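Local coordinates for protein transcription initiation factor TFIID subunit 5 (Encephalitozoon cuniculi, PDB 2J4B) that forms part of the general transcription factor TFIID, and also of SAGA, and probably helps regulate RNA polymerase II transcription, the chain here being its N-terminal (NTD2) domain, at residues S11-S14 with L15-I19; T80-H83 with I84-N88. All coordinates share one frame; numbering follows the deposited sequence.

Interaction 1 of 2, residues S11-S14 with L15-I19; sequences SYVS and LKTWI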
loop_
_atom_site.group_PDB
_atom_site.type_symbol
_atom_site.label_atom_id
_atom_site.label_comp_id
_atom_site.label_asym_id
_atom_site.label_seq_id
_atom_site.Cartn_x
_atom_site.Cartn_y
_atom_site.Cartn_z
ATOM N N SER A 11 0.861 4.999 -9.792
ATOM C CA SER A 11 1.114 3.564 -9.737
ATOM C C SER A 11 0.094 2.864 -8.850
ATOM O O SER A 11 -0.321 1.737 -9.132
ATOM C CB SER A 11 2.532 3.282 -9.220
ATOM O OG SER A 11 3.516 3.874 -10.058
ATOM N N TYR A 12 -0.299 3.536 -7.776
ATOM C CA TYR A 12 -1.332 3.034 -6.893
ATOM C C TYR A 12 -2.653 2.862 -7.641
ATOM O O TYR A 12 -3.245 1.786 -7.624
ATOM C CB TYR A 12 -1.512 3.992 -5.719
ATOM C CG TYR A 12 -2.608 3.588 -4.763
ATOM C CD1 TYR A 12 -2.337 2.760 -3.685
ATOM C CD2 TYR A 12 -3.904 4.041 -4.934
ATOM C CE1 TYR A 12 -3.324 2.385 -2.812
ATOM C CE2 TYR A 12 -4.902 3.672 -4.064
ATOM C CZ TYR A 12 -4.610 2.847 -3.003
ATOM O OH TYR A 12 -5.604 2.476 -2.127
ATOM N N VAL A 13 -3.105 3.928 -8.293
ATOM C CA VAL A 13 -4.310 3.891 -9.126
ATOM C C VAL A 13 -4.284 2.799 -10.199
ATOM O O VAL A 13 -5.241 2.052 -10.357
ATOM C CB VAL A 13 -4.524 5.247 -9.848
ATOM C CG1 VAL A 13 -5.711 5.158 -10.799
ATOM C CG2 VAL A 13 -4.713 6.389 -8.829
ATOM N N SER A 14 -3.194 2.731 -10.950
ATOM C CA SER A 14 -3.064 1.776 -12.053
ATOM C C SER A 14 -3.100 0.319 -11.548
ATOM O O SER A 14 -3.674 -0.566 -12.200
ATOM C CB SER A 14 -1.774 2.066 -12.828
ATOM O OG SER A 14 -1.171 0.876 -13.300
ATOM N N LEU A 15 -2.502 0.083 -10.384
ATOM C CA LEU A 15 -2.655 -1.185 -9.679
ATOM C C LEU A 15 -4.093 -1.389 -9.214
ATOM O O LEU A 15 -4.693 -2.423 -9.460
ATOM C CB LEU A 15 -1.722 -1.242 -8.479
ATOM C CG LEU A 15 -1.875 -2.470 -7.576
ATOM C CD1 LEU A 15 -1.668 -3.777 -8.341
ATOM C CD2 LEU A 15 -0.922 -2.338 -6.398
ATOM N N LYS A 16 -4.647 -0.395 -8.537
ATOM C CA LYS A 16 -6.039 -0.452 -8.098
ATOM C C LYS A 16 -6.991 -0.816 -9.243
ATOM O O LYS A 16 -7.866 -1.654 -9.074
ATOM C CB LYS A 16 -6.449 0.883 -7.489
ATOM C CG LYS A 16 -7.858 0.911 -6.930
ATOM C CD LYS A 16 -8.188 2.282 -6.352
ATOM C CE LYS A 16 -9.677 2.480 -6.236
ATOM N NZ LYS A 16 -10.019 3.885 -5.911
ATOM N N THR A 17 -6.808 -0.192 -10.400
ATOM C CA THR A 17 -7.693 -0.403 -11.538
ATOM C C THR A 17 -7.546 -1.808 -12.129
ATOM O O THR A 17 -8.515 -2.392 -12.645
ATOM C CB THR A 17 -7.418 0.643 -12.638
ATOM O OG1 THR A 17 -7.498 1.961 -12.070
ATOM C CG2 THR A 17 -8.403 0.498 -13.777
ATOM N N TRP A 18 -6.328 -2.339 -12.054
ATOM C CA TRP A 18 -6.043 -3.683 -12.546
ATOM C C TRP A 18 -6.696 -4.712 -11.636
ATOM O O TRP A 18 -7.387 -5.611 -12.101
ATOM C CB TRP A 18 -4.534 -3.898 -12.636
ATOM C CG TRP A 18 -4.125 -5.277 -13.040
ATOM C CD1 TRP A 18 -4.066 -5.779 -14.304
ATOM C CD2 TRP A 18 -3.692 -6.333 -12.159
ATOM N NE1 TRP A 18 -3.633 -7.083 -14.268
ATOM C CE2 TRP A 18 -3.394 -7.447 -12.966
ATOM C CE3 TRP A 18 -3.524 -6.434 -10.769
ATOM C CZ2 TRP A 18 -2.941 -8.661 -12.431
ATOM C CZ3 TRP A 18 -3.075 -7.629 -10.237
ATOM C CH2 TRP A 18 -2.791 -8.737 -11.072
ATOM N N ILE A 19 -6.482 -4.564 -10.330
ATOM C CA ILE A 19 -7.101 -5.455 -9.335
ATOM C C ILE A 19 -8.623 -5.515 -9.471
ATOM O O ILE A 19 -9.200 -6.589 -9.608
ATOM C CB ILE A 19 -6.805 -4.991 -7.915
ATOM C CG1 ILE A 19 -5.315 -5.160 -7.613
ATOM C CG2 ILE A 19 -7.703 -5.743 -6.912
ATOM C CD1 ILE A 19 -4.888 -4.543 -6.317
#
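Thr17 bonds twice to the carbonyl oxygen of Val13, one turn earlier in the same helix. Its amide supplies the usual helical bond, Thr17 N to Val13 O at 2.7 Å. The hydroxyl adds a second, from Thr17 OG1 to Val13 O at 2.8 Å, coming from above the carbonyl plane, 44° out of it. With chi1 at -54°, OG1 lies beside its own backbone N and is turned back along the helix, which keeps this hydroxyl satisfied on an exposed face. Val13 runs alongside, its CG1 3.9 Å from Thr17 OG1.

The other backbone acceptors are met in the same i to i+4 pattern: Leu15 N donates to Ser11 O at 3.0 Å, and Lys16 N to Tyr12 O at 2.7 Å. Trp18 N to Ser14 O is longer, 3.2 Å. The extended Lys16 chain, CG anti to the backbone N (chi1 -177°), carries CD obliquely past the Tyr12 ring, 4.2 Å from CE2. Both polar ends then find partners beyond the helix, Lys16 NZ in a salt bridge to Asp64 and Tyr12 OH in a hydrogen bond to His65, while Ser11 OG turns back to Gln7 O.

Leu15 and Trp18 reach helix 104-116, Leu15 touching helix 34-47 as well, and Trp18 stacks on Phe113. The arrangement is that of an amphipathic alpha-helix in the largely helical NTD2 domain.

Interaction 2 of 2, residues T80-H83 with I84-N88; sequences TVQH and IHENN
His85 lies alongside the isopropyl group of Val81, with ND1 3.8 Å from Val81 CG1. The ring also closes on the backbone: ND1 donates to Val81 O at 3.2 Å, and the oxygen lies close to the ring plane, at the ring's edge. His85 N reaches this oxygen too, from the opposite face of the carbonyl plane, so one acceptor is held by the side chain and the main chain of a single residue.

One residue further on, Gln82 and Glu86 cross at about a right angle. Gln82 is bent at chi2 (61°), which brings NE2 round to Glu86 OE1 at 3.1 Å; the oxygen is met from above the carboxylate plane. The other carboxylate oxygen, Glu86 OE2, approaches His83 CD2 at 3.2 Å. Ring and carboxylate lie side by side, their planes 31° apart. Thr80 OG1 sits over the centre of one face of the His83 ring, 3.3 Å above its plane, and the ring's ND1 accepts a hydrogen bond from Tyr79 N, consistent with an ND1 that carries no proton.

At the start of the helix Thr80, the N-cap, accepts a weak bond from His83 N through OG1. Further on, Asn87 folds back so that ND2 donates to His83 O at 2.6 Å, in the carbonyl plane, on a lone pair and almost straight at 174°; the backbone bond from Asn87 N to that oxygen is weak. Asn87 is also the N-cap residue of helix 88-95, but its side chain makes no capping bond there.

Helix 81-86 thus stands at the surface, with buried Ile84, together with Val81, resting on Ile46 of helix 34-47, Ile84 and His83 touching Ile78 in the preceding loop, and helix 88-95 following directly.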
loop_
_atom_site.group_PDB
_atom_site.type_symbol
_atom_site.label_atom_id
_atom_site.label_comp_id
_atom_site.label_asym_id
_atom_site.label_seq_id
_atom_site.Cartn_x
_atom_site.Cartn_y
_atom_site.Cartn_z
ATOM N N THR A 80 3.151 15.338 9.559
ATOM C CA THR A 80 4.566 15.651 9.431
ATOM C C THR A 80 5.443 14.481 9.819
ATOM O O THR A 80 4.961 13.476 10.345
ATOM C CB THR A 80 4.942 16.857 10.292
ATOM O OG1 THR A 80 4.831 16.506 11.679
ATOM C CG2 THR A 80 4.029 18.039 9.969
ATOM N N VAL A 81 6.733 14.622 9.542
ATOM C CA VAL A 81 7.726 13.626 9.900
ATOM C C VAL A 81 7.813 13.448 11.406
ATOM O O VAL A 81 7.983 12.329 11.883
ATOM C CB VAL A 81 9.133 14.003 9.346
ATOM C CG1 VAL A 81 10.252 13.289 10.121
ATOM C CG2 VAL A 81 9.209 13.669 7.876
ATOM N N GLN A 82 7.715 14.546 12.149
ATOM C CA GLN A 82 7.701 14.477 13.604
ATOM C C GLN A 82 6.523 13.636 14.111
ATOM O O GLN A 82 6.657 12.914 15.085
ATOM C CB GLN A 82 7.648 15.890 14.199
ATOM C CG GLN A 82 7.335 15.971 15.701
ATOM C CD GLN A 82 8.364 15.275 16.572
ATOM O OE1 GLN A 82 9.465 14.944 16.116
ATOM N NE2 GLN A 82 8.005 15.032 17.827
ATOM N N HIS A 83 5.371 13.737 13.451
ATOM C CA HIS A 83 4.170 13.013 13.878
ATOM C C HIS A 83 4.346 11.514 13.698
ATOM O O HIS A 83 3.755 10.727 14.424
ATOM C CB HIS A 83 2.938 13.457 13.089
ATOM C CG HIS A 83 2.482 14.844 13.399
ATOM N ND1 HIS A 83 1.656 15.554 12.557
ATOM C CD2 HIS A 83 2.729 15.655 14.457
ATOM C CE1 HIS A 83 1.412 16.743 13.080
ATOM N NE2 HIS A 83 2.048 16.829 14.235
ATOM N N ILE A 84 5.143 11.119 12.713
ATOM C CA ILE A 84 5.429 9.701 12.499
ATOM C C ILE A 84 6.338 9.192 13.607
ATOM O O ILE A 84 6.155 8.082 14.101
ATOM C CB ILE A 84 6.089 9.440 11.124
ATOM C CG1 ILE A 84 5.122 9.788 9.990
ATOM C CG2 ILE A 84 6.531 7.987 11.013
ATOM C CD1 ILE A 84 5.798 9.913 8.621
ATOM N N HIS A 85 7.311 10.010 13.997
ATOM C CA HIS A 85 8.248 9.650 15.058
ATOM C C HIS A 85 7.598 9.541 16.457
ATOM O O HIS A 85 8.049 8.743 17.292
ATOM C CB HIS A 85 9.421 10.643 15.103
ATOM C CG HIS A 85 10.549 10.295 14.178
ATOM N ND1 HIS A 85 10.524 10.579 12.827
ATOM C CD2 HIS A 85 11.736 9.680 14.408
ATOM C CE1 HIS A 85 11.644 10.154 12.268
ATOM N NE2 HIS A 85 12.397 9.604 13.204
ATOM N N GLU A 86 6.564 10.336 16.719
ATOM C CA GLU A 86 6.016 10.422 18.072
ATOM C C GLU A 86 4.817 9.479 18.292
ATOM O O GLU A 86 4.430 9.227 19.416
ATOM C CB GLU A 86 5.655 11.875 18.437
ATOM C CG GLU A 86 4.369 12.409 17.805
ATOM C CD GLU A 86 4.210 13.927 17.923
ATOM O OE1 GLU A 86 5.068 14.600 18.544
ATOM O OE2 GLU A 86 3.207 14.446 17.381
ATOM N N ASN A 87 4.250 8.971 17.209
ATOM C CA ASN A 87 3.150 8.024 17.260
ATOM C C ASN A 87 3.633 6.637 16.836
ATOM O O ASN A 87 4.003 6.417 15.667
ATOM C CB ASN A 87 2.026 8.499 16.347
ATOM C CG ASN A 87 1.413 9.799 16.822
ATOM O OD1 ASN A 87 0.563 9.802 17.730
ATOM N ND2 ASN A 87 1.832 10.917 16.218
ATOM N N ASN A 88 3.645 5.710 17.792
ATOM C CA ASN A 88 4.298 4.421 17.598
ATOM C C ASN A 88 3.547 3.510 16.654
ATOM O O ASN A 88 4.147 2.639 16.020
ATOM C CB ASN A 88 4.541 3.717 18.934
ATOM C CG ASN A 88 5.845 4.138 19.583
ATOM O OD1 ASN A 88 5.984 4.094 20.807
ATOM N ND2 ASN A 88 6.808 4.563 18.764
#

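Overall arrangement
Both interactions are local, each within one continuous stretch of chain, so neither closes a long loop, and they neither nest nor cross. Interaction 1 comes first, inside helix 8-21 near the N terminus. The chain then runs through helices 24-30, 34-47, 51-61 and 69-75 before interaction 2 forms, spanning helix 81-86 and its flanks. Their centres are 28 Å apart on opposite sides of the chain's centre, and their nearest atoms about 16 Å apart. Helix 34-47 nevertheless links them, packing against residues of both at different parts of its length. Interaction 1 also faces helix 104-116, which follows strand 98-103.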